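Lipopolysaccharide core heptose(I) kinase WaaP (Pseudomonas aeruginosa, PDB 6DFL) phosphorylates the first heptose of the lipopolysaccharide inner core with ATP and magnesium, and also acts as a protein-tyrosine kinase that phosphorylates itself. Local coordinates at residues D223-L228 with R234-I239; K205-L210 with R229-R234. All blocks are in the same frame, centred on the assembly; numbering follows the deposited sequence.

Contact 1: residues D223-L228 with R234-I239; sequences DKLRFL and RPLREI. With G9S (S-[2-({N-[(2S)-2-hydroxy-3,3-dimethyl-4-(phosphonooxy)butanoyl]-beta-alanyl}amino)ethyl] hexadecanethioate), chain C.
L225 and L236 bring the two backbones closest, with CA atoms 7.1 Å apart, where the helix containing 223-228 faces the first turn of the next helix, which starts at L236 with P235 as its N-cap residue. This corner between two consecutive helices belongs to the helical lobe of the kinase-like fold and forms part of the pocket for the acyl chain and pantetheine arm of G9S. Between side chains the seam is apolar, with no hydrogen bond across it: CB of L225 meets CD2 of L236 at 3.7 Å, and one turn on, CB of L228 lies 4.2 Å from CG2 of I239. I239 is branched at CB, so it reaches two places at once: with CG1 anti to its carbonyl carbon (chi1 -68°), CD1 extends to the backbone O of L228, while CG2 lies against the leucine's CB. Leucine suits 225 and 228 because each serves two partners, touching the second helix through CB and the ligand through its methyls. F227 lies on the ligand side, where C21 of G9S sits 3.4 Å above one ring face, offset toward the rim; the acyl chain thus runs across a flat apolar surface. The aliphatic part of K224 lies along the same chain, and its NZ is hydrogen-bonded to OH of Y211. Where the pantetheine arm joins the acyl chain, CD1 of L228 approaches the thioester oxygen O3 of G9S to 3.4 Å.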
ATOM      1  N   ASP A 223      -1.277  -6.924  12.247  1.00 74.11           N
ATOM      2  CA  ASP A 223      -1.503  -6.368  10.918  1.00 70.53           C
ATOM      3  C   ASP A 223      -0.231  -5.747  10.363  1.00 63.35           C
ATOM      4  O   ASP A 223      -0.023  -5.741   9.150  1.00 68.03           O
ATOM      5  CB  ASP A 223      -2.629  -5.339  10.951  1.00 73.85           C
ATOM      6  CG  ASP A 223      -3.924  -5.899  11.507  1.00 80.05           C
ATOM      7  OD1 ASP A 223      -4.234  -7.099  11.265  1.00 83.50           O
ATOM      8  OD2 ASP A 223      -4.640  -5.123  12.189  1.00 78.12           O
ATOM      9  N   LYS A 224       0.647  -5.248  11.224  1.00 62.98           N
ATOM     10  CA  LYS A 224       1.885  -4.663  10.723  1.00 69.43           C
ATOM     11  C   LYS A 224       2.911  -5.738  10.365  1.00 67.59           C
ATOM     12  O   LYS A 224       3.614  -5.609   9.354  1.00 65.49           O
ATOM     13  CB  LYS A 224       2.455  -3.672  11.750  1.00 73.36           C
ATOM     14  CG  LYS A 224       1.543  -2.473  12.066  1.00 66.46           C
ATOM     15  CD  LYS A 224       2.065  -1.684  13.260  1.00 70.41           C
ATOM     16  CE  LYS A 224       0.963  -0.852  13.889  1.00 69.27           C
ATOM     17  NZ  LYS A 224       1.503   0.025  14.970  1.00 77.11           N
ATOM     18  N   LEU A 225       3.017  -6.801  11.178  1.00 72.71           N
ATOM     19  CA  LEU A 225       3.871  -7.940  10.812  1.00 64.87           C
ATOM     20  C   LEU A 225       3.376  -8.605   9.535  1.00 61.38           C
ATOM     21  O   LEU A 225       4.175  -8.926   8.650  1.00 68.91           O
ATOM     22  CB  LEU A 225       3.938  -8.957  11.954  1.00 64.84           C
ATOM     23  CG  LEU A 225       4.434  -8.450  13.309  1.00 68.58           C
ATOM     24  CD1 LEU A 225       4.189  -9.470  14.401  1.00 74.85           C
ATOM     25  CD2 LEU A 225       5.892  -8.091  13.211  1.00 72.45           C
ATOM     26  N   ARG A 226       2.064  -8.834   9.423  1.00 62.15           N
ATOM     27  CA  ARG A 226       1.512  -9.280   8.149  1.00 59.20           C
ATOM     28  C   ARG A 226       2.009  -8.399   7.014  1.00 65.78           C
ATOM     29  O   ARG A 226       2.451  -8.900   5.978  1.00 69.59           O
ATOM     30  CB  ARG A 226      -0.017  -9.256   8.193  1.00 72.36           C
ATOM     31  CG  ARG A 226      -0.674 -10.547   8.599  1.00 68.44           C
ATOM     32  CD  ARG A 226      -2.135 -10.401   8.975  1.00 75.70           C
ATOM     33  NE  ARG A 226      -2.533 -11.390   9.976  1.00 80.23           N
ATOM     34  CZ  ARG A 226      -2.830 -11.118  11.249  1.00 84.05           C
ATOM     35  NH1 ARG A 226      -2.813  -9.865  11.701  1.00 82.97           N
ATOM     36  NH2 ARG A 226      -3.162 -12.103  12.079  1.00 82.41           N
ATOM     37  N   PHE A 227       1.961  -7.074   7.197  1.00 69.38           N
ATOM     38  CA  PHE A 227       2.443  -6.196   6.142  1.00 62.72           C
ATOM     39  C   PHE A 227       3.902  -6.475   5.824  1.00 58.86           C
ATOM     40  O   PHE A 227       4.277  -6.566   4.653  1.00 61.96           O
ATOM     41  CB  PHE A 227       2.277  -4.715   6.514  1.00 61.55           C
ATOM     42  CG  PHE A 227       2.720  -3.805   5.420  1.00 55.61           C
ATOM     43  CD1 PHE A 227       1.815  -3.361   4.475  1.00 57.68           C
ATOM     44  CD2 PHE A 227       4.047  -3.483   5.262  1.00 56.20           C
ATOM     45  CE1 PHE A 227       2.223  -2.574   3.419  1.00 57.04           C
ATOM     46  CE2 PHE A 227       4.454  -2.685   4.206  1.00 56.63           C
ATOM     47  CZ  PHE A 227       3.539  -2.236   3.288  1.00 56.20           C
ATOM     48  N   LEU A 228       4.754  -6.524   6.852  1.00 57.50           N
ATOM     49  CA  LEU A 228       6.194  -6.641   6.625  1.00 62.71           C
ATOM     50  C   LEU A 228       6.544  -7.944   5.908  1.00 65.89           C
ATOM     51  O   LEU A 228       7.362  -7.947   4.973  1.00 62.75           O
ATOM     52  CB  LEU A 228       6.930  -6.557   7.956  1.00 64.74           C
ATOM     53  CG  LEU A 228       6.881  -5.187   8.656  1.00 66.88           C
ATOM     54  CD1 LEU A 228       7.282  -5.324  10.127  1.00 73.36           C
ATOM     55  CD2 LEU A 228       7.794  -4.215   7.937  1.00 58.58           C
ATOM     56  N   ARG A 234       9.940 -12.508   2.937  1.00 66.39           N
ATOM     57  CA  ARG A 234      11.013 -13.124   3.736  1.00 65.06           C
ATOM     58  C   ARG A 234      10.305 -13.546   5.015  1.00 69.72           C
ATOM     59  O   ARG A 234       9.214 -13.112   5.303  1.00 67.75           O
ATOM     60  CB  ARG A 234      12.161 -12.163   4.046  1.00 67.81           C
ATOM     61  CG  ARG A 234      12.901 -11.588   2.845  1.00 71.50           C
ATOM     62  CD  ARG A 234      13.516 -12.671   1.951  1.00 73.60           C
ATOM     63  NE  ARG A 234      14.509 -13.487   2.649  1.00 78.68           N
ATOM     64  CZ  ARG A 234      15.034 -14.617   2.166  1.00 75.43           C
ATOM     65  NH1 ARG A 234      14.683 -15.084   0.972  1.00 66.60           N
ATOM     66  NH2 ARG A 234      15.925 -15.274   2.881  1.00 72.85           N
ATOM     67  N   PRO A 235      10.925 -14.481   5.753  1.00 74.16           N
ATOM     68  CA  PRO A 235      10.281 -14.889   7.005  1.00 71.49           C
ATOM     69  C   PRO A 235      10.242 -13.724   7.964  1.00 68.44           C
ATOM     70  O   PRO A 235      11.078 -12.821   7.923  1.00 69.94           O
ATOM     71  CB  PRO A 235      11.187 -16.022   7.508  1.00 67.19           C
ATOM     72  CG  PRO A 235      11.779 -16.605   6.238  1.00 70.48           C
ATOM     73  CD  PRO A 235      12.004 -15.399   5.357  1.00 76.05           C
ATOM     74  N   LEU A 236       9.227 -13.744   8.818  1.00 70.08           N
ATOM     75  CA  LEU A 236       9.071 -12.700   9.817  1.00 67.35           C
ATOM     76  C   LEU A 236      10.297 -12.603  10.710  1.00 72.49           C
ATOM     77  O   LEU A 236      10.739 -11.504  11.057  1.00 73.14           O
ATOM     78  CB  LEU A 236       7.827 -12.983  10.645  1.00 71.03           C
ATOM     79  CG  LEU A 236       7.018 -11.761  11.020  1.00 78.55           C
ATOM     80  CD1 LEU A 236       7.226 -10.688   9.963  1.00 73.89           C
ATOM     81  CD2 LEU A 236       5.554 -12.162  11.106  1.00 77.87           C
ATOM     82  N   ARG A 237      10.879 -13.743  11.078  1.00 73.87           N
ATOM     83  CA  ARG A 237      11.984 -13.714  12.029  1.00 71.11           C
ATOM     84  C   ARG A 237      13.208 -13.037  11.426  1.00 71.71           C
ATOM     85  O   ARG A 237      13.892 -12.251  12.102  1.00 73.56           O
ATOM     86  CB  ARG A 237      12.295 -15.129  12.488  1.00 80.39           C
ATOM     87  CG  ARG A 237      13.405 -15.259  13.514  1.00 83.81           C
ATOM     88  CD  ARG A 237      13.424 -16.693  14.088  1.00 79.08           C
ATOM     89  NE  ARG A 237      12.637 -16.788  15.320  1.00 81.36           N
ATOM     90  CZ  ARG A 237      11.436 -17.343  15.403  1.00 85.25           C
ATOM     91  NH1 ARG A 237      10.863 -17.872  14.323  1.00 84.22           N
ATOM     92  NH2 ARG A 237      10.808 -17.370  16.571  1.00 90.61           N
ATOM     93  N   GLU A 238      13.476 -13.294  10.144  1.00 65.32           N
ATOM     94  CA  GLU A 238      14.582 -12.611   9.481  1.00 69.58           C
ATOM     95  C   GLU A 238      14.332 -11.096   9.393  1.00 72.54           C
ATOM     96  O   GLU A 238      15.250 -10.297   9.634  1.00 70.66           O
ATOM     97  CB  GLU A 238      14.788 -13.232   8.099  1.00 67.18           C
ATOM     98  CG  GLU A 238      15.907 -12.655   7.248  1.00 69.22           C
ATOM     99  CD  GLU A 238      15.912 -13.293   5.869  1.00 74.87           C
ATOM    100  OE1 GLU A 238      15.573 -14.483   5.794  1.00 79.05           O
ATOM    101  OE2 GLU A 238      16.225 -12.634   4.854  1.00 80.11           O
ATOM    102  N   ILE A 239      13.103 -10.681   9.059  1.00 70.69           N
ATOM    103  CA  ILE A 239      12.799  -9.248   8.926  1.00 70.42           C
ATOM    104  C   ILE A 239      13.074  -8.524  10.238  1.00 70.57           C
ATOM    105  O   ILE A 239      13.834  -7.551  10.288  1.00 68.08           O
ATOM    106  CB  ILE A 239      11.344  -9.037   8.480  1.00 69.83           C
ATOM    107  CG1 ILE A 239      11.157  -9.539   7.065  1.00 64.34           C
ATOM    108  CG2 ILE A 239      10.951  -7.537   8.562  1.00 71.49           C
ATOM    109  CD1 ILE A 239       9.736  -9.927   6.790  1.00 67.71           C
TER
HETATM  110  C1  G9S C 101       6.396  -5.319  15.465  1.00 96.03           C
HETATM  111  C2  G9S C 101       5.526  -5.746  17.792  1.00109.13           C
HETATM  112  C3  G9S C 101       5.604  -5.475  19.287  1.00111.08           C
HETATM  113  C4  G9S C 101       6.921  -5.827  19.954  1.00116.95           C
HETATM  114  C5  G9S C 101       9.113  -6.922  19.001  1.00117.64           C
HETATM  115  C6  G9S C 101       8.435  -9.472  19.330  1.00119.12           C
HETATM  116  C7  G9S C 101       8.631 -10.545  20.374  1.00119.25           C
HETATM  117  C8  G9S C 101       6.962  -9.296  19.074  1.00114.71           C
HETATM  118  C10 G9S C 101       6.992  -2.529  13.438  1.00 88.62           C
HETATM  119  C11 G9S C 101       7.433  -1.132  13.100  1.00 73.81           C
HETATM  120  C12 G9S C 101       6.707  -0.497  11.937  1.00 70.07           C
HETATM  121  C13 G9S C 101       5.554  -1.304  11.365  1.00 70.89           C
HETATM  122  C14 G9S C 101       5.711  -1.776   9.913  1.00 70.28           C
HETATM  123  C15 G9S C 101       4.987  -0.974   8.843  1.00 68.53           C
HETATM  124  C16 G9S C 101       3.497  -1.177   8.696  1.00 57.82           C
HETATM  125  N2  G9S C 101       6.448  -5.079  16.885  1.00106.12           N
HETATM  126  C19 G9S C 101       5.401  -4.498  14.684  1.00 86.55           C
HETATM  127  C20 G9S C 101       9.128  -9.920  18.080  1.00110.19           C
HETATM  128  C21 G9S C 101       2.867  -0.920   7.331  1.00 54.99           C
HETATM  129  C22 G9S C 101       1.378  -0.587   7.381  1.00 60.84           C
HETATM  130  C23 G9S C 101       0.746   0.071   6.189  1.00 64.59           C
HETATM  131  C24 G9S C 101      -0.389  -0.692   5.539  1.00 63.86           C
HETATM  132  C25 G9S C 101      -1.248  -0.013   4.480  1.00 64.52           C
HETATM  133  C26 G9S C 101      -2.650  -0.578   4.229  1.00 66.81           C
HETATM  134  C27 G9S C 101      -3.787  -0.004   5.054  1.00 74.49           C
HETATM  135  C28 G9S C 101      -5.171  -0.381   4.616  1.00 76.23           C
HETATM  136  C29 G9S C 101      -6.084   0.718   4.173  1.00 68.90           C
HETATM  137  C30 G9S C 101       9.086  -8.168  19.897  1.00119.78           C
HETATM  138  N3  G9S C 101       8.105  -5.853  19.059  1.00120.68           N
HETATM  139  O2  G9S C 101       4.697  -6.537  17.356  1.00103.01           O
HETATM  140  O3  G9S C 101       7.603  -3.513  13.041  1.00 84.58           O
HETATM  141  O4  G9S C 101      10.034  -6.798  18.198  1.00116.23           O
HETATM  142  O5  G9S C 101       8.605  -7.832  21.148  1.00120.96           O
HETATM  143  O6  G9S C 101       9.787 -10.446  21.145  1.00125.29           O
HETATM  144  O8  G9S C 101      11.418 -11.396  22.824  1.00125.39           O
HETATM  145  O9  G9S C 101      11.329 -12.369  20.512  1.00119.07           O
HETATM  146  P1  G9S C 101      10.539 -11.735  21.638  1.00123.95           P
HETATM  147  S1  G9S C 101       5.722  -2.740  14.659  1.00107.03           S

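Contact 2: residues K205-L210 with R229-R234; sequences KDLAAL and RTYFRR
One face of the Y231 ring carries CD2 of L207, and CE2 of F232 lies in plane at the ring's edge; F232 in turn receives CD2 of Y231 over the centre of one face, 3.6 Å above its plane. The leucine methyl makes a CH-pi contact, 3.5 Å from the Y231 centroid and only 11° off the ring normal. The other branch of L207, CD1, comes just as close to CE2 of Y231 and reaches CZ of F232 at 4.3 Å, meeting that ring obliquely. A forked side chain suits this place, since one methyl can sit on the tyrosine while the other bridges to the phenylalanine. Y231 approaches from the opposite direction, its CG anti to the backbone N (chi1 170°), which carries the ring across the gap between the helices. Tyrosine adds a polar end to this apolar packing: its OH is hydrogen-bonded to ND1 of H155, whose NE2 is bonded to OD2 of D206. H155 thereby links the two segments by hydrogen bonds beside the apolar contact, and D206 also receives the backbone N-H groups of H161 and R162. Y231 is one of the tyrosines that the enzyme autophosphorylates, though it is unmodified here. This is helix-helix packing of one leucine against two aromatic rings of the neighbouring helix, within the helical lobe of a protein kinase-like fold.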
ATOM      1  N   LYS A 205      12.214   5.173   2.954  1.00 70.25           N
ATOM      2  CA  LYS A 205      11.414   6.392   2.996  1.00 73.93           C
ATOM      3  C   LYS A 205       9.958   6.098   2.641  1.00 74.17           C
ATOM      4  O   LYS A 205       9.047   6.471   3.385  1.00 74.28           O
ATOM      5  CB  LYS A 205      12.009   7.460   2.069  1.00 73.07           C
ATOM      6  CG  LYS A 205      13.304   8.133   2.590  1.00 74.96           C
ATOM      7  CD  LYS A 205      13.466   9.560   2.034  1.00 88.03           C
ATOM      8  CE  LYS A 205      14.712  10.278   2.561  1.00 90.41           C
ATOM      9  NZ  LYS A 205      15.963   9.893   1.833  1.00 96.81           N
ATOM     10  N   ASP A 206       9.720   5.386   1.524  1.00 71.78           N
ATOM     11  CA  ASP A 206       8.359   4.993   1.149  1.00 64.23           C
ATOM     12  C   ASP A 206       7.684   4.212   2.268  1.00 71.21           C
ATOM     13  O   ASP A 206       6.511   4.451   2.587  1.00 69.67           O
ATOM     14  CB  ASP A 206       8.373   4.120  -0.101  1.00 67.66           C
ATOM     15  CG  ASP A 206       8.478   4.895  -1.392  1.00 69.45           C
ATOM     16  OD1 ASP A 206       8.701   6.133  -1.399  1.00 68.44           O
ATOM     17  OD2 ASP A 206       8.349   4.214  -2.438  1.00 67.74           O
ATOM     18  N   LEU A 207       8.391   3.208   2.814  1.00 72.37           N
ATOM     19  CA  LEU A 207       7.832   2.383   3.877  1.00 67.71           C
ATOM     20  C   LEU A 207       7.520   3.210   5.108  1.00 66.89           C
ATOM     21  O   LEU A 207       6.502   2.995   5.768  1.00 67.16           O
ATOM     22  CB  LEU A 207       8.802   1.268   4.264  1.00 76.21           C
ATOM     23  CG  LEU A 207       9.099   0.099   3.327  1.00 72.66           C
ATOM     24  CD1 LEU A 207      10.146  -0.771   3.991  1.00 72.98           C
ATOM     25  CD2 LEU A 207       7.829  -0.663   3.025  1.00 70.82           C
ATOM     26  N   ALA A 208       8.417   4.122   5.466  1.00 71.70           N
ATOM     27  CA  ALA A 208       8.142   5.054   6.550  1.00 68.13           C
ATOM     28  C   ALA A 208       6.872   5.842   6.272  1.00 68.02           C
ATOM     29  O   ALA A 208       5.946   5.873   7.089  1.00 71.08           O
ATOM     30  CB  ALA A 208       9.335   5.990   6.733  1.00 72.19           C
ATOM     31  N   ALA A 209       6.800   6.471   5.103  1.00 72.74           N
ATOM     32  CA  ALA A 209       5.650   7.314   4.798  1.00 65.73           C
ATOM     33  C   ALA A 209       4.369   6.489   4.759  1.00 70.01           C
ATOM     34  O   ALA A 209       3.338   6.906   5.302  1.00 70.77           O
ATOM     35  CB  ALA A 209       5.878   8.043   3.478  1.00 62.12           C
ATOM     36  N   LEU A 210       4.412   5.294   4.155  1.00 68.66           N
ATOM     37  CA  LEU A 210       3.199   4.489   4.129  1.00 62.97           C
ATOM     38  C   LEU A 210       2.717   4.201   5.540  1.00 63.06           C
ATOM     39  O   LEU A 210       1.523   4.335   5.839  1.00 65.48           O
ATOM     40  CB  LEU A 210       3.432   3.207   3.357  1.00 64.12           C
ATOM     41  CG  LEU A 210       2.128   2.443   3.235  1.00 66.46           C
ATOM     42  CD1 LEU A 210       1.100   3.243   2.487  1.00 60.21           C
ATOM     43  CD2 LEU A 210       2.373   1.102   2.552  1.00 63.93           C
ATOM     44  N   ARG A 229       5.931  -9.050   6.337  1.00 64.50           N
ATOM     45  CA  ARG A 229       6.168 -10.343   5.700  1.00 71.33           C
ATOM     46  C   ARG A 229       5.813 -10.286   4.222  1.00 70.00           C
ATOM     47  O   ARG A 229       6.627 -10.640   3.361  1.00 70.11           O
ATOM     48  CB  ARG A 229       5.359 -11.436   6.412  1.00 70.32           C
ATOM     49  CG  ARG A 229       5.442 -12.797   5.736  1.00 79.01           C
ATOM     50  CD  ARG A 229       5.066 -13.937   6.707  1.00 82.66           C
ATOM     51  NE  ARG A 229       3.632 -14.013   7.000  1.00 77.22           N
ATOM     52  CZ  ARG A 229       3.132 -14.392   8.177  1.00 79.53           C
ATOM     53  NH1 ARG A 229       3.942 -14.711   9.180  1.00 81.64           N
ATOM     54  NH2 ARG A 229       1.822 -14.444   8.363  1.00 80.90           N
ATOM     55  N   THR A 230       4.599  -9.832   3.904  1.00 64.70           N
ATOM     56  CA  THR A 230       4.213  -9.768   2.501  1.00 63.63           C
ATOM     57  C   THR A 230       5.074  -8.767   1.750  1.00 69.91           C
ATOM     58  O   THR A 230       5.428  -8.990   0.585  1.00 70.88           O
ATOM     59  CB  THR A 230       2.748  -9.398   2.393  1.00 61.47           C
ATOM     60  OG1 THR A 230       1.990 -10.288   3.207  1.00 63.23           O
ATOM     61  CG2 THR A 230       2.250  -9.495   0.968  1.00 60.21           C
ATOM     62  N   TYR A 231       5.459  -7.672   2.413  1.00 68.11           N
ATOM     63  CA  TYR A 231       6.253  -6.655   1.726  1.00 66.51           C
ATOM     64  C   TYR A 231       7.627  -7.203   1.341  1.00 66.78           C
ATOM     65  O   TYR A 231       8.046  -7.102   0.181  1.00 64.21           O
ATOM     66  CB  TYR A 231       6.403  -5.388   2.580  1.00 57.93           C
ATOM     67  CG  TYR A 231       7.426  -4.479   1.950  1.00 64.75           C
ATOM     68  CD1 TYR A 231       7.155  -3.824   0.734  1.00 60.79           C
ATOM     69  CD2 TYR A 231       8.677  -4.302   2.527  1.00 63.95           C
ATOM     70  CE1 TYR A 231       8.093  -3.053   0.128  1.00 59.06           C
ATOM     71  CE2 TYR A 231       9.624  -3.505   1.921  1.00 64.07           C
ATOM     72  CZ  TYR A 231       9.319  -2.887   0.723  1.00 61.90           C
ATOM     73  OH  TYR A 231      10.252  -2.103   0.110  1.00 65.06           O
ATOM     74  N   PHE A 232       8.348  -7.775   2.310  1.00 65.81           N
ATOM     75  CA  PHE A 232       9.688  -8.297   2.061  1.00 67.53           C
ATOM     76  C   PHE A 232       9.687  -9.669   1.394  1.00 65.83           C
ATOM     77  O   PHE A 232      10.639  -9.991   0.677  1.00 67.88           O
ATOM     78  CB  PHE A 232      10.470  -8.379   3.369  1.00 67.96           C
ATOM     79  CG  PHE A 232      10.883  -7.037   3.930  1.00 65.85           C
ATOM     80  CD1 PHE A 232      11.968  -6.356   3.400  1.00 61.56           C
ATOM     81  CD2 PHE A 232      10.233  -6.497   5.019  1.00 67.77           C
ATOM     82  CE1 PHE A 232      12.382  -5.182   3.925  1.00 62.99           C
ATOM     83  CE2 PHE A 232      10.633  -5.294   5.549  1.00 67.49           C
ATOM     84  CZ  PHE A 232      11.707  -4.630   4.998  1.00 68.98           C
ATOM     85  N   ARG A 233       8.633 -10.467   1.572  1.00 66.82           N
ATOM     86  CA  ARG A 233       8.601 -11.846   1.075  1.00 67.86           C
ATOM     87  C   ARG A 233       9.805 -12.599   1.635  1.00 67.39           C
ATOM     88  O   ARG A 233      10.625 -13.146   0.900  1.00 67.83           O
ATOM     89  CB  ARG A 233       8.564 -11.896  -0.452  1.00 66.60           C
ATOM     90  CG  ARG A 233       7.625 -10.890  -1.101  1.00 70.43           C
ATOM     91  CD  ARG A 233       7.587 -11.057  -2.614  1.00 72.89           C
ATOM     92  NE  ARG A 233       8.938 -11.083  -3.170  1.00 78.89           N
ATOM     93  CZ  ARG A 233       9.223 -11.306  -4.453  1.00 81.16           C
ATOM     94  NH1 ARG A 233       8.242 -11.516  -5.327  1.00 80.04           N
ATOM     95  NH2 ARG A 233      10.490 -11.324  -4.867  1.00 77.59           N
ATOM     96  N   ARG A 234       9.940 -12.508   2.937  1.00 66.39           N
ATOM     97  CA  ARG A 234      11.013 -13.124   3.736  1.00 65.06           C
ATOM     98  C   ARG A 234      10.305 -13.546   5.015  1.00 69.72           C
ATOM     99  O   ARG A 234       9.214 -13.112   5.303  1.00 67.75           O
ATOM    100  CB  ARG A 234      12.161 -12.163   4.046  1.00 67.81           C
ATOM    101  CG  ARG A 234      12.901 -11.588   2.845  1.00 71.50           C
ATOM    102  CD  ARG A 234      13.516 -12.671   1.951  1.00 73.60           C
ATOM    103  NE  ARG A 234      14.509 -13.487   2.649  1.00 78.68           N
ATOM    104  CZ  ARG A 234      15.034 -14.617   2.166  1.00 75.43           C
ATOM    105  NH1 ARG A 234      14.683 -15.084   0.972  1.00 66.60           N
ATOM    106  NH2 ARG A 234      15.925 -15.274   2.881  1.00 72.85           N
TER

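Overall arrangement
From the N terminus the chain first builds the five-stranded sheet, then, past strand 120-122 and helix 123-127, runs into helix 137-156. Helix 200-212 supplies the first half of contact 2, and helix 221-232 follows, giving 223-228 to contact 1 and, with the two residues after it, 229-234 to contact 2. Contact 2 closes a loop of 18 residues, contact 1 one of only five. Their segments alternate along the chain, so the contacts cross rather than nest, and they share R234. Helix 221-232 is the common member, packed against helices 200-212 and 236-242. Packing of F227 on L210 and of I239 on F232 joins the two contacts, whose centres are about 9 Å apart.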